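Local coordinates for protein argininosuccinate lyase (PDB 6RX8) that probably catalyses the reversible cleavage of argininosuccinate into fumarate and arginine, the last step of arginine biosynthesis, at residues Gly12-Ala17 and Ala277-Ile282; Gln23-Phe28 and Ile336-Ala341; Glu258-Ser263 and Ser291-Arg296. The protein carries 2 engineered substitutions. One frame throughout, in Å; residues are numbered along the deposited sequence.

Interaction 1: residues Gly12-Ala17 and Ala277-Ile282; sequences GRATGA and AGTSSI. With FUM (fumaric acid), chain B.
A14 and T279 meet through their methyl groups where the loop before helix 20-31 crosses the loop 277-282. No direct hydrogen bond joins the two segments. T279 and A14 share the contact about equally. T279 CB lies 4.1 Å from A14 CB. Beyond CB the chain forks. The methyl branch, CG2, reaches A14 CB at 3.9 Å. The hydroxyl branch lies opposite the backbone N of its own residue (chi1 -170°), which places OG1 beside its own carbonyl carbon. There OG1 receives a hydrogen bond from water 1 at 2.7 Å. The same water accepts from the backbone N of R13 at 2.9 Å, so it bridges the two loops. OG1 is also bonded to the backbone O of K286, which ties T279 to a later part of its own loop. A14 CB also packs on the backbone of T279, 3.9 Å from its N. A14 is the centre of an inverse gamma turn. R13 sends its guanidinium away from T279 to the backbone O of Q285.

Past T279 the chain enters a ligand site. The backbone N of S281 donates to O8 of a fumarate in an almost straight bond of 2.9 Å. S281 OG donates to O7 of the same carboxylate at 2.7 Å. K286 and N288 also bind this fumarate, as do T158 of the second subunit and S111, R112 and N113 of the third. This is the shared active site typical of the fumarase/aspartase superfamily, and S280-I282 open the SSxMPxKxN signature loop.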
ATOM      1  N   GLY A  12      21.870 -26.088  20.838  1.00 25.92           N
ATOM      2  CA  GLY A  12      21.149 -27.223  20.289  1.00 25.80           C
ATOM      3  C   GLY A  12      21.420 -27.392  18.809  1.00 24.26           C
ATOM      4  O   GLY A  12      22.571 -27.415  18.361  1.00 22.41           O
ATOM      5  N   ARG A  13      20.352 -27.491  18.020  1.00 22.82           N
ATOM      6  CA  ARG A  13      20.523 -27.787  16.604  1.00 22.25           C
ATOM      7  C   ARG A  13      21.058 -26.607  15.808  1.00 23.21           C
ATOM      8  O   ARG A  13      21.342 -26.765  14.616  1.00 23.58           O
ATOM      9  CB  ARG A  13      19.201 -28.254  16.006  1.00 25.70           C
ATOM     10  CG  ARG A  13      18.649 -29.491  16.684  1.00 28.13           C
ATOM     11  CD  ARG A  13      17.490 -30.069  15.885  1.00 26.62           C
ATOM     12  NE  ARG A  13      17.940 -30.496  14.566  1.00 25.62           N
ATOM     13  CZ  ARG A  13      17.141 -30.831  13.558  1.00 24.78           C
ATOM     14  NH1 ARG A  13      15.819 -30.798  13.687  1.00 23.17           N
ATOM     15  NH2 ARG A  13      17.687 -31.199  12.412  1.00 23.70           N
ATOM     16  N   ALA A  14      21.205 -25.436  16.423  1.00 22.10           N
ATOM     17  CA  ALA A  14      21.823 -24.291  15.754  1.00 22.99           C
ATOM     18  C   ALA A  14      23.323 -24.365  16.023  1.00 24.11           C
ATOM     19  O   ALA A  14      23.888 -23.630  16.843  1.00 22.95           O
ATOM     20  CB  ALA A  14      21.196 -22.996  16.240  1.00 25.78           C
ATOM     21  N   THR A  15      23.984 -25.279  15.321  1.00 24.92           N
ATOM     22  CA  THR A  15      25.389 -25.570  15.541  1.00 25.39           C
ATOM     23  C   THR A  15      26.274 -24.622  14.744  1.00 25.68           C
ATOM     24  O   THR A  15      25.889 -24.116  13.686  1.00 24.55           O
ATOM     25  CB  THR A  15      25.721 -27.011  15.150  1.00 25.90           C
ATOM     26  OG1 THR A  15      25.332 -27.227  13.786  1.00 24.24           O
ATOM     27  CG2 THR A  15      25.008 -28.006  16.064  1.00 26.22           C
ATOM     28  N   GLY A  16      27.487 -24.427  15.248  1.00 26.01           N
ATOM     29  CA  GLY A  16      28.410 -23.509  14.639  1.00 25.68           C
ATOM     30  C   GLY A  16      27.914 -22.073  14.724  1.00 26.01           C
ATOM     31  O   GLY A  16      26.966 -21.734  15.429  1.00 25.58           O
ATOM     32  N   ALA A  17      28.597 -21.223  13.974  1.00 23.18           N
ATOM     33  CA  ALA A  17      28.271 -19.810  13.925  1.00 22.80           C
ATOM     34  C   ALA A  17      27.228 -19.552  12.847  1.00 23.98           C
ATOM     35  O   ALA A  17      27.090 -20.313  11.886  1.00 22.88           O
ATOM     36  CB  ALA A  17      29.517 -18.976  13.637  1.00 21.63           C
ATOM     37  N   ALA A 277      20.292 -21.605   9.714  1.00 18.08           N
ATOM     38  CA  ALA A 277      19.140 -21.972  10.518  1.00 17.84           C
ATOM     39  C   ALA A 277      19.341 -21.512  11.956  1.00 20.43           C
ATOM     40  O   ALA A 277      20.469 -21.315  12.417  1.00 19.37           O
ATOM     41  CB  ALA A 277      18.910 -23.489  10.501  1.00 20.79           C
ATOM     42  N   GLY A 278      18.233 -21.358  12.669  1.00 21.43           N
ATOM     43  CA  GLY A 278      18.305 -21.057  14.085  1.00 22.19           C
ATOM     44  C   GLY A 278      17.618 -22.156  14.858  1.00 20.95           C
ATOM     45  O   GLY A 278      17.235 -23.162  14.260  1.00 19.47           O
ATOM     46  N   THR A 279      17.448 -22.014  16.165  1.00 21.05           N
ATOM     47  CA  THR A 279      16.648 -22.992  16.876  1.00 22.63           C
ATOM     48  C   THR A 279      15.721 -22.244  17.826  1.00 22.15           C
ATOM     49  O   THR A 279      15.561 -21.023  17.738  1.00 21.51           O
ATOM     50  CB  THR A 279      17.506 -24.031  17.617  1.00 24.48           C
ATOM     51  OG1 THR A 279      16.650 -25.092  18.086  1.00 24.81           O
ATOM     52  CG2 THR A 279      18.294 -23.390  18.786  1.00 22.24           C
ATOM     53  N   SER A 280      15.088 -23.002  18.715  1.00 21.70           N
ATOM     54  CA  SER A 280      14.113 -22.484  19.660  1.00 21.09           C
ATOM     55  C   SER A 280      14.684 -22.469  21.070  1.00 20.99           C
ATOM     56  O   SER A 280      15.428 -23.378  21.457  1.00 19.39           O
ATOM     57  CB  SER A 280      12.835 -23.325  19.633  1.00 23.28           C
ATOM     58  OG  SER A 280      11.978 -22.979  20.707  1.00 22.11           O
ATOM     59  N   SER A 281      14.307 -21.454  21.843  1.00 19.91           N
ATOM     60  CA  SER A 281      14.704 -21.417  23.242  1.00 21.57           C
ATOM     61  C   SER A 281      13.977 -22.456  24.088  1.00 23.49           C
ATOM     62  O   SER A 281      14.384 -22.693  25.232  1.00 22.18           O
ATOM     63  CB  SER A 281      14.438 -20.034  23.833  1.00 20.52           C
ATOM     64  OG  SER A 281      13.052 -19.791  23.966  1.00 20.03           O
ATOM     65  N   ILE A 282      12.904 -23.056  23.567  1.00 20.56           N
ATOM     66  CA  ILE A 282      12.070 -23.972  24.329  1.00 21.41           C
ATOM     67  C   ILE A 282      12.010 -25.354  23.691  1.00 21.95           C
ATOM     68  O   ILE A 282      12.123 -26.366  24.390  1.00 25.01           O
ATOM     69  CB  ILE A 282      10.645 -23.392  24.517  1.00 21.45           C
ATOM     70  CG1 ILE A 282       9.726 -24.417  25.181  1.00 21.87           C
ATOM     71  CG2 ILE A 282      10.082 -22.925  23.184  1.00 22.91           C
ATOM     72  CD1 ILE A 282       8.418 -23.817  25.695  1.00 22.16           C
TER
HETATM   73  OXT FUM B 601      10.531 -22.306  17.046  1.00 19.01           O
HETATM   74  C   FUM B 601      10.006 -21.415  17.744  1.00 19.72           C
HETATM   75  O   FUM B 601       8.779 -21.155  17.673  1.00 16.84           O
HETATM   76  C4  FUM B 601      10.904 -20.692  18.673  1.00 16.50           C
HETATM   77  C5  FUM B 601      10.617 -20.681  19.975  1.00 20.52           C
HETATM   78  C6  FUM B 601      11.479 -19.990  20.969  1.00 20.62           C
HETATM   79  O7  FUM B 601      11.087 -19.870  22.154  1.00 17.01           O
HETATM   80  O8  FUM B 601      12.589 -19.549  20.599  1.00 17.46           O
HETATM   81  O   HOH W   1      17.832 -27.094  19.432  1.00 22.47           O

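Interaction 2: residues Gln23-Phe28 and Ile336-Ala341; sequences QELYDF and IAATHA. With FUM (fumaric acid), chain C.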
ATOM      1  N   GLN A  23      24.083 -13.407   9.598  1.00 20.10           N
ATOM      2  CA  GLN A  23      24.281 -12.370  10.608  1.00 20.70           C
ATOM      3  C   GLN A  23      23.905 -10.983  10.092  1.00 21.41           C
ATOM      4  O   GLN A  23      23.427 -10.151  10.872  1.00 21.03           O
ATOM      5  CB  GLN A  23      25.742 -12.395  11.081  1.00 19.08           C
ATOM      6  CG  GLN A  23      26.066 -11.484  12.276  1.00 19.99           C
ATOM      7  CD  GLN A  23      25.264 -11.836  13.523  1.00 22.06           C
ATOM      8  OE1 GLN A  23      25.247 -12.985  13.964  1.00 24.50           O
ATOM      9  NE2 GLN A  23      24.579 -10.856  14.076  1.00 22.84           N
ATOM     10  N   GLU A  24      24.100 -10.711   8.793  1.00 19.96           N
ATOM     11  CA  GLU A  24      23.738  -9.403   8.251  1.00 20.80           C
ATOM     12  C   GLU A  24      22.278  -9.066   8.540  1.00 19.48           C
ATOM     13  O   GLU A  24      21.934  -7.906   8.785  1.00 20.50           O
ATOM     14  CB  GLU A  24      23.983  -9.348   6.742  1.00 21.51           C
ATOM     15  CG  GLU A  24      25.433  -9.541   6.325  1.00 24.77           C
ATOM     16  CD  GLU A  24      25.632  -9.459   4.816  1.00 23.20           C
ATOM     17  OE1 GLU A  24      24.983  -8.591   4.183  1.00 19.14           O
ATOM     18  OE2 GLU A  24      26.439 -10.258   4.274  1.00 22.69           O
ATOM     19  N   LEU A  25      21.403 -10.069   8.514  1.00 20.41           N
ATOM     20  CA  LEU A  25      19.996  -9.816   8.795  1.00 19.53           C
ATOM     21  C   LEU A  25      19.779  -9.287  10.207  1.00 18.83           C
ATOM     22  O   LEU A  25      18.781  -8.604  10.450  1.00 21.73           O
ATOM     23  CB  LEU A  25      19.186 -11.094   8.571  1.00 19.01           C
ATOM     24  CG  LEU A  25      19.001 -11.453   7.093  1.00 19.77           C
ATOM     25  CD1 LEU A  25      18.494 -12.872   6.920  1.00 19.49           C
ATOM     26  CD2 LEU A  25      18.061 -10.450   6.440  1.00 18.73           C
ATOM     27  N   TYR A  26      20.695  -9.565  11.136  1.00 21.26           N
ATOM     28  CA  TYR A  26      20.560  -9.107  12.514  1.00 22.24           C
ATOM     29  C   TYR A  26      21.170  -7.736  12.761  1.00 23.45           C
ATOM     30  O   TYR A  26      20.802  -7.075  13.741  1.00 23.00           O
ATOM     31  CB  TYR A  26      21.212 -10.128  13.454  1.00 24.47           C
ATOM     32  CG  TYR A  26      20.478 -11.431  13.423  1.00 23.75           C
ATOM     33  CD1 TYR A  26      20.684 -12.339  12.390  1.00 24.90           C
ATOM     34  CD2 TYR A  26      19.537 -11.737  14.396  1.00 25.20           C
ATOM     35  CE1 TYR A  26      19.988 -13.522  12.343  1.00 24.85           C
ATOM     36  CE2 TYR A  26      18.837 -12.915  14.357  1.00 26.89           C
ATOM     37  CZ  TYR A  26      19.062 -13.799  13.324  1.00 26.55           C
ATOM     38  OH  TYR A  26      18.377 -14.984  13.270  1.00 27.05           O
ATOM     39  N   ASP A  27      22.069  -7.285  11.891  1.00 23.04           N
ATOM     40  CA  ASP A  27      22.872  -6.113  12.190  1.00 23.41           C
ATOM     41  C   ASP A  27      22.408  -4.840  11.494  1.00 24.55           C
ATOM     42  O   ASP A  27      22.716  -3.749  11.981  1.00 23.26           O
ATOM     43  CB  ASP A  27      24.337  -6.346  11.796  1.00 23.79           C
ATOM     44  CG  ASP A  27      24.981  -7.503  12.537  1.00 24.76           C
ATOM     45  OD1 ASP A  27      24.473  -7.926  13.600  1.00 23.64           O
ATOM     46  OD2 ASP A  27      26.022  -7.972  12.035  1.00 24.92           O
ATOM     47  N   PHE A  28      21.685  -4.939  10.374  1.00 22.74           N
ATOM     48  CA  PHE A  28      21.489  -3.756   9.542  1.00 22.22           C
ATOM     49  C   PHE A  28      20.599  -2.728  10.229  1.00 22.71           C
ATOM     50  O   PHE A  28      20.768  -1.523  10.013  1.00 25.12           O
ATOM     51  CB  PHE A  28      20.910  -4.137   8.166  1.00 22.37           C
ATOM     52  CG  PHE A  28      19.470  -4.612   8.201  1.00 21.86           C
ATOM     53  CD1 PHE A  28      18.428  -3.700   8.282  1.00 20.85           C
ATOM     54  CD2 PHE A  28      19.157  -5.967   8.140  1.00 20.92           C
ATOM     55  CE1 PHE A  28      17.108  -4.125   8.322  1.00 18.50           C
ATOM     56  CE2 PHE A  28      17.829  -6.399   8.176  1.00 20.17           C
ATOM     57  CZ  PHE A  28      16.807  -5.475   8.265  1.00 18.05           C
ATOM     58  N   ILE A 336      19.862  -5.538   0.991  1.00 18.17           N
ATOM     59  CA  ILE A 336      21.186  -6.113   0.773  1.00 17.94           C
ATOM     60  C   ILE A 336      21.391  -7.304   1.701  1.00 18.21           C
ATOM     61  O   ILE A 336      21.900  -8.355   1.290  1.00 17.67           O
ATOM     62  CB  ILE A 336      22.286  -5.050   0.971  1.00 17.44           C
ATOM     63  CG1 ILE A 336      22.185  -3.944  -0.087  1.00 18.88           C
ATOM     64  CG2 ILE A 336      23.673  -5.698   0.948  1.00 18.39           C
ATOM     65  CD1 ILE A 336      22.397  -4.412  -1.520  1.00 19.13           C
ATOM     66  N   ALA A 337      21.002  -7.157   2.973  1.00 15.83           N
ATOM     67  CA  ALA A 337      21.134  -8.254   3.924  1.00 16.36           C
ATOM     68  C   ALA A 337      20.336  -9.467   3.472  1.00 15.77           C
ATOM     69  O   ALA A 337      20.832 -10.598   3.509  1.00 16.46           O
ATOM     70  CB  ALA A 337      20.672  -7.807   5.313  1.00 17.17           C
ATOM     71  N   ALA A 338      19.078  -9.256   3.072  1.00 15.50           N
ATOM     72  CA  ALA A 338      18.263 -10.374   2.617  1.00 16.31           C
ATOM     73  C   ALA A 338      18.843 -10.989   1.354  1.00 15.50           C
ATOM     74  O   ALA A 338      18.827 -12.214   1.188  1.00 15.62           O
ATOM     75  CB  ALA A 338      16.822  -9.928   2.375  1.00 17.88           C
ATOM     76  N   THR A 339      19.360 -10.160   0.443  1.00 15.53           N
ATOM     77  CA  THR A 339      19.910 -10.698  -0.799  1.00 15.83           C
ATOM     78  C   THR A 339      21.168 -11.511  -0.526  1.00 15.97           C
ATOM     79  O   THR A 339      21.351 -12.607  -1.069  1.00 16.08           O
ATOM     80  CB  THR A 339      20.204  -9.568  -1.780  1.00 17.27           C
ATOM     81  OG1 THR A 339      18.978  -8.916  -2.124  1.00 17.03           O
ATOM     82  CG2 THR A 339      20.839 -10.101  -3.051  1.00 16.76           C
ATOM     83  N   HIS A 340      22.059 -10.974   0.301  1.00 18.02           N
ATOM     84  CA  HIS A 340      23.233 -11.723   0.724  1.00 18.84           C
ATOM     85  C   HIS A 340      22.846 -13.015   1.430  1.00 18.99           C
ATOM     86  O   HIS A 340      23.439 -14.071   1.187  1.00 17.23           O
ATOM     87  CB  HIS A 340      24.070 -10.847   1.644  1.00 18.26           C
ATOM     88  CG  HIS A 340      24.823  -9.777   0.934  1.00 19.18           C
ATOM     89  ND1 HIS A 340      25.378  -8.702   1.591  1.00 20.44           N
ATOM     90  CD2 HIS A 340      25.146  -9.631  -0.373  1.00 19.82           C
ATOM     91  CE1 HIS A 340      26.014  -7.939   0.719  1.00 20.82           C
ATOM     92  NE2 HIS A 340      25.881  -8.477  -0.480  1.00 19.04           N
ATOM     93  N   ALA A 341      21.875 -12.943   2.347  1.00 16.79           N
ATOM     94  CA  ALA A 341      21.455 -14.142   3.068  1.00 16.78           C
ATOM     95  C   ALA A 341      20.968 -15.213   2.103  1.00 16.19           C
ATOM     96  O   ALA A 341      21.354 -16.383   2.210  1.00 16.37           O
ATOM     97  CB  ALA A 341      20.357 -13.795   4.075  1.00 16.02           C
TER
HETATM   98  OXT FUM C 602      13.382 -14.390  18.808  1.00 39.41           O
HETATM   99  C   FUM C 602      13.297 -15.481  18.199  1.00 42.94           C
HETATM  100  O   FUM C 602      12.306 -16.233  18.299  1.00 42.24           O
HETATM  101  C4  FUM C 602      14.376 -15.939  17.309  1.00 48.84           C
HETATM  102  C5  FUM C 602      15.185 -15.080  16.715  1.00 45.50           C
HETATM  103  C6  FUM C 602      16.253 -15.558  15.818  1.00 39.21           C
HETATM  104  O7  FUM C 602      16.670 -14.676  15.051  1.00 33.30           O
HETATM  105  O8  FUM C 602      16.695 -16.742  15.811  1.00 34.17           O
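E24 and A337 lie at the closest point of two antiparallel helices, with their CB atoms 3.9 Å apart. The short axes approach to 8.3 Å at an angle of 172°. Alanines on helix 329-348 make this spacing possible. A337 CB fits between E24, L25 and F28. It lies 3.7 Å from the backbone O of E24 and 3.7 Å from F28 CD2.

L25 fills the tight, buried part. Its two methyls divide the work. CD1 presses on A341 CB at 3.5 Å. CD2 lies over the backbone between A337 and A338, 3.7 Å from A338 N.

The other side is more open and polar. Here E24 and H340, both partly exposed, close the groove. E24 CG stands opposite the carbonyl carbon (chi1 -62°), and the chain then runs extended across to H340. ND1 of H340 donates to E24 OE1 in a nearly straight bond of 2.6 Å. The oxygen lies in the ring plane and uses its syn lone pair. The carboxylate is turned 73° from that plane.

Y26 leaves its helix away from helix 329-348, and its OH reaches a second fumarate. The OH donates to O7 of that fumarate, but the bond is very short and the place of O7 is doubtful.

No other subunit touches the two segments. L25 and A341 both pack on S295 of helix 290-301. On the far side of helix 329-348, I336 packs on helix 112-147, and T339 packs on helices 112-147 and 236-262.

Interaction 3: residues Glu258-Ser263 and Ser291-Arg296; sequences EIQLWS and SLERSR. With FUM (fumaric acid), chain C.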
ATOM      1  N   GLU A 258       9.497 -20.966  -1.132  1.00 17.15           N
ATOM      2  CA  GLU A 258       9.639 -22.257  -1.791  1.00 17.47           C
ATOM      3  C   GLU A 258      10.556 -23.168  -0.996  1.00 16.68           C
ATOM      4  O   GLU A 258      10.241 -24.337  -0.750  1.00 16.92           O
ATOM      5  CB  GLU A 258      10.207 -22.066  -3.195  1.00 15.87           C
ATOM      6  CG  GLU A 258      10.166 -23.305  -4.061  1.00 17.15           C
ATOM      7  CD  GLU A 258       8.957 -23.306  -4.973  1.00 17.87           C
ATOM      8  OE1 GLU A 258       8.785 -22.311  -5.714  1.00 17.26           O
ATOM      9  OE2 GLU A 258       8.171 -24.278  -4.938  1.00 17.57           O
ATOM     10  N   ILE A 259      11.728 -22.649  -0.628  1.00 16.00           N
ATOM     11  CA  ILE A 259      12.710 -23.432   0.105  1.00 15.50           C
ATOM     12  C   ILE A 259      12.184 -23.765   1.488  1.00 15.30           C
ATOM     13  O   ILE A 259      12.454 -24.843   2.026  1.00 16.42           O
ATOM     14  CB  ILE A 259      14.048 -22.672   0.179  1.00 15.96           C
ATOM     15  CG1 ILE A 259      14.648 -22.482  -1.224  1.00 15.79           C
ATOM     16  CG2 ILE A 259      15.033 -23.412   1.108  1.00 17.05           C
ATOM     17  CD1 ILE A 259      15.879 -21.588  -1.242  1.00 17.83           C
ATOM     18  N   GLN A 260      11.444 -22.842   2.099  1.00 15.71           N
ATOM     19  CA  GLN A 260      10.877 -23.129   3.408  1.00 16.18           C
ATOM     20  C   GLN A 260       9.930 -24.318   3.326  1.00 16.51           C
ATOM     21  O   GLN A 260       9.925 -25.181   4.212  1.00 17.17           O
ATOM     22  CB  GLN A 260      10.156 -21.903   3.962  1.00 15.43           C
ATOM     23  CG  GLN A 260       9.903 -21.987   5.459  1.00 16.19           C
ATOM     24  CD  GLN A 260       9.206 -20.751   6.032  1.00 16.68           C
ATOM     25  OE1 GLN A 260       8.733 -19.877   5.297  1.00 16.50           O
ATOM     26  NE2 GLN A 260       9.111 -20.693   7.360  1.00 15.83           N
ATOM     27  N   LEU A 261       9.142 -24.402   2.256  1.00 18.02           N
ATOM     28  CA  LEU A 261       8.252 -25.546   2.110  1.00 16.89           C
ATOM     29  C   LEU A 261       9.058 -26.806   1.819  1.00 17.42           C
ATOM     30  O   LEU A 261       8.829 -27.859   2.425  1.00 18.57           O
ATOM     31  CB  LEU A 261       7.216 -25.291   1.020  1.00 16.68           C
ATOM     32  CG  LEU A 261       6.225 -24.162   1.312  1.00 18.19           C
ATOM     33  CD1 LEU A 261       5.089 -24.199   0.273  1.00 19.98           C
ATOM     34  CD2 LEU A 261       5.641 -24.222   2.712  1.00 17.68           C
ATOM     35  N   TRP A 262      10.034 -26.707   0.912  1.00 16.78           N
ATOM     36  CA  TRP A 262      10.928 -27.827   0.670  1.00 20.25           C
ATOM     37  C   TRP A 262      11.513 -28.374   1.963  1.00 19.60           C
ATOM     38  O   TRP A 262      11.706 -29.586   2.103  1.00 18.08           O
ATOM     39  CB  TRP A 262      12.088 -27.409  -0.218  1.00 19.75           C
ATOM     40  CG  TRP A 262      11.776 -27.158  -1.617  1.00 18.24           C
ATOM     41  CD1 TRP A 262      10.616 -27.411  -2.280  1.00 18.76           C
ATOM     42  CD2 TRP A 262      12.671 -26.594  -2.557  1.00 18.33           C
ATOM     43  NE1 TRP A 262      10.740 -27.034  -3.598  1.00 19.06           N
ATOM     44  CE2 TRP A 262      11.998 -26.522  -3.789  1.00 19.38           C
ATOM     45  CE3 TRP A 262      13.987 -26.133  -2.473  1.00 16.91           C
ATOM     46  CZ2 TRP A 262      12.599 -26.008  -4.930  1.00 19.13           C
ATOM     47  CZ3 TRP A 262      14.579 -25.628  -3.599  1.00 18.47           C
ATOM     48  CH2 TRP A 262      13.886 -25.563  -4.813  1.00 18.72           C
ATOM     49  N   SER A 263      11.859 -27.486   2.895  1.00 17.78           N
ATOM     50  CA  SER A 263      12.550 -27.878   4.112  1.00 18.84           C
ATOM     51  C   SER A 263      11.608 -28.066   5.297  1.00 18.62           C
ATOM     52  O   SER A 263      12.084 -28.206   6.428  1.00 18.59           O
ATOM     53  CB  SER A 263      13.635 -26.852   4.459  1.00 19.26           C
ATOM     54  OG  SER A 263      13.103 -25.546   4.624  1.00 18.67           O
ATOM     55  N   SER A 291      16.699 -17.597   8.588  1.00 16.01           N
ATOM     56  CA  SER A 291      17.202 -16.825   7.458  1.00 15.91           C
ATOM     57  C   SER A 291      16.101 -16.566   6.438  1.00 15.83           C
ATOM     58  O   SER A 291      15.983 -15.457   5.896  1.00 16.75           O
ATOM     59  CB  SER A 291      18.354 -17.577   6.803  1.00 17.94           C
ATOM     60  OG  SER A 291      17.900 -18.855   6.387  1.00 17.11           O
ATOM     61  N   LEU A 292      15.291 -17.584   6.153  1.00 15.61           N
ATOM     62  CA  LEU A 292      14.243 -17.425   5.155  1.00 15.39           C
ATOM     63  C   LEU A 292      13.185 -16.444   5.629  1.00 15.19           C
ATOM     64  O   LEU A 292      12.747 -15.576   4.861  1.00 15.01           O
ATOM     65  CB  LEU A 292      13.605 -18.778   4.844  1.00 15.45           C
ATOM     66  CG  LEU A 292      14.549 -19.912   4.434  1.00 16.81           C
ATOM     67  CD1 LEU A 292      13.776 -21.186   4.107  1.00 18.05           C
ATOM     68  CD2 LEU A 292      15.424 -19.466   3.273  1.00 17.44           C
ATOM     69  N   GLU A 293      12.760 -16.558   6.885  1.00 15.68           N
ATOM     70  CA  GLU A 293      11.634 -15.749   7.332  1.00 16.90           C
ATOM     71  C   GLU A 293      12.048 -14.298   7.523  1.00 17.52           C
ATOM     72  O   GLU A 293      11.263 -13.387   7.236  1.00 16.66           O
ATOM     73  CB  GLU A 293      11.030 -16.333   8.611  1.00 15.86           C
ATOM     74  CG  GLU A 293      10.258 -17.640   8.356  1.00 17.99           C
ATOM     75  CD  GLU A 293       9.264 -17.990   9.455  1.00 19.45           C
ATOM     76  OE1 GLU A 293       8.308 -18.762   9.168  1.00 17.52           O
ATOM     77  OE2 GLU A 293       9.446 -17.492  10.590  1.00 18.10           O
ATOM     78  N   ARG A 294      13.278 -14.057   7.987  1.00 15.94           N
ATOM     79  CA  ARG A 294      13.755 -12.684   8.073  1.00 16.18           C
ATOM     80  C   ARG A 294      14.001 -12.106   6.689  1.00 16.05           C
ATOM     81  O   ARG A 294      13.871 -10.893   6.485  1.00 16.77           O
ATOM     82  CB  ARG A 294      15.026 -12.610   8.913  1.00 16.19           C
ATOM     83  CG  ARG A 294      14.783 -12.689  10.413  1.00 19.48           C
ATOM     84  CD  ARG A 294      16.110 -12.740  11.156  1.00 23.25           C
ATOM     85  NE  ARG A 294      15.961 -12.726  12.608  1.00 30.21           N
ATOM     86  CZ  ARG A 294      15.810 -11.624  13.339  1.00 36.11           C
ATOM     87  NH1 ARG A 294      15.763 -10.430  12.756  1.00 40.12           N
ATOM     88  NH2 ARG A 294      15.697 -11.719  14.656  1.00 36.32           N
ATOM     89  N   SER A 295      14.354 -12.951   5.723  1.00 15.19           N
ATOM     90  CA  SER A 295      14.463 -12.459   4.356  1.00 14.96           C
ATOM     91  C   SER A 295      13.091 -12.074   3.816  1.00 15.27           C
ATOM     92  O   SER A 295      12.948 -11.038   3.161  1.00 16.06           O
ATOM     93  CB  SER A 295      15.132 -13.504   3.466  1.00 16.66           C
ATOM     94  OG  SER A 295      16.507 -13.672   3.818  1.00 18.14           O
ATOM     95  N   ARG A 296      12.070 -12.895   4.079  1.00 16.21           N
ATOM     96  CA  ARG A 296      10.721 -12.539   3.659  1.00 17.19           C
ATOM     97  C   ARG A 296      10.258 -11.274   4.366  1.00 16.50           C
ATOM     98  O   ARG A 296       9.636 -10.397   3.752  1.00 15.42           O
ATOM     99  CB  ARG A 296       9.762 -13.698   3.925  1.00 16.45           C
ATOM    100  CG  ARG A 296      10.053 -14.936   3.085  1.00 17.43           C
ATOM    101  CD  ARG A 296       8.918 -15.920   3.187  1.00 16.66           C
ATOM    102  NE  ARG A 296       7.799 -15.507   2.348  1.00 17.44           N
ATOM    103  CZ  ARG A 296       6.544 -15.904   2.514  1.00 18.02           C
ATOM    104  NH1 ARG A 296       6.228 -16.724   3.504  1.00 15.85           N
ATOM    105  NH2 ARG A 296       5.601 -15.479   1.681  1.00 17.96           N
TER
HETATM  106  OXT FUM C 602      13.382 -14.390  18.808  1.00 39.41           O
HETATM  107  C   FUM C 602      13.297 -15.481  18.199  1.00 42.94           C
HETATM  108  O   FUM C 602      12.306 -16.233  18.299  1.00 42.24           O
HETATM  109  C4  FUM C 602      14.376 -15.939  17.309  1.00 48.84           C
HETATM  110  C5  FUM C 602      15.185 -15.080  16.715  1.00 45.50           C
HETATM  111  C6  FUM C 602      16.253 -15.558  15.818  1.00 39.21           C
HETATM  112  O7  FUM C 602      16.670 -14.676  15.051  1.00 33.30           O
HETATM  113  O8  FUM C 602      16.695 -16.742  15.811  1.00 34.17           O
HETATM  114  O   HOH W   2       7.584 -17.590   5.816  1.00 17.18           O
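NE2 of Q260 donates to E293 OE1 at 2.8 Å. Q260 CG stands opposite the backbone N (chi1 -163°), and the extended chain carries the amide across to E293. The amide and carboxylate planes are nearly perpendicular. NE2 comes to the anti side of OE1, 33° out of the carboxylate plane. E293 OE2 is bonded to the backbone N of A322 of the third subunit.

OE1 of Q260 takes a bond from water 2 at 2.6 Å and a weak one from R160 of the second subunit. Water 2 accepts from R296 NH1 at 2.8 Å, at the edge of the guanidinium and in its plane, linking the facing helices. R296 is also held by S253 through NE and by A315 of the third subunit through NH1. A leucine in place of Q260 would probably leave E293 OE1 without this donor and water 2 without its acceptor, which would weaken the link between the helices.

Beside these polar groups L292 packs against helix 236-262. Its CD1 sits 3.5 Å from Q260 N and 3.9 Å from I259 CG2. Helix 236-262 ends here, and I259 O takes bonds from both N and OG of S263. R294 leaves from another side of its helix. Its NE and NH2 donate to O7 of the fumarate that Y26 reaches, NH2 at 3.1 Å, though the place of O7 is less certain.

The two helices run nearly antiparallel, with 154° between their short segments. Such packing, with neighbouring subunits close by, is consistent with the central helical bundle of the fumarase/aspartase superfamily.

In the fold
From the N terminus, the loop at 12-17 comes first, and interaction 1 ties it to the ligand-binding loop at 277-282. Helix 20-31 follows and is joined by interaction 2 to helix 329-348, closing the longest loop of the three. Interactions 1 and 2 cross along the chain. Interaction 3 closes a short loop between helices 236-262 and 290-301. It lies wholly within the span of interaction 2 but crosses interaction 1, since 277-282 falls between its segments. Interactions 2 and 3 touch through L25 and S295 and share a fumarate. Interaction 1 stands apart from both, with nearest atoms about 5 Å from interaction 3.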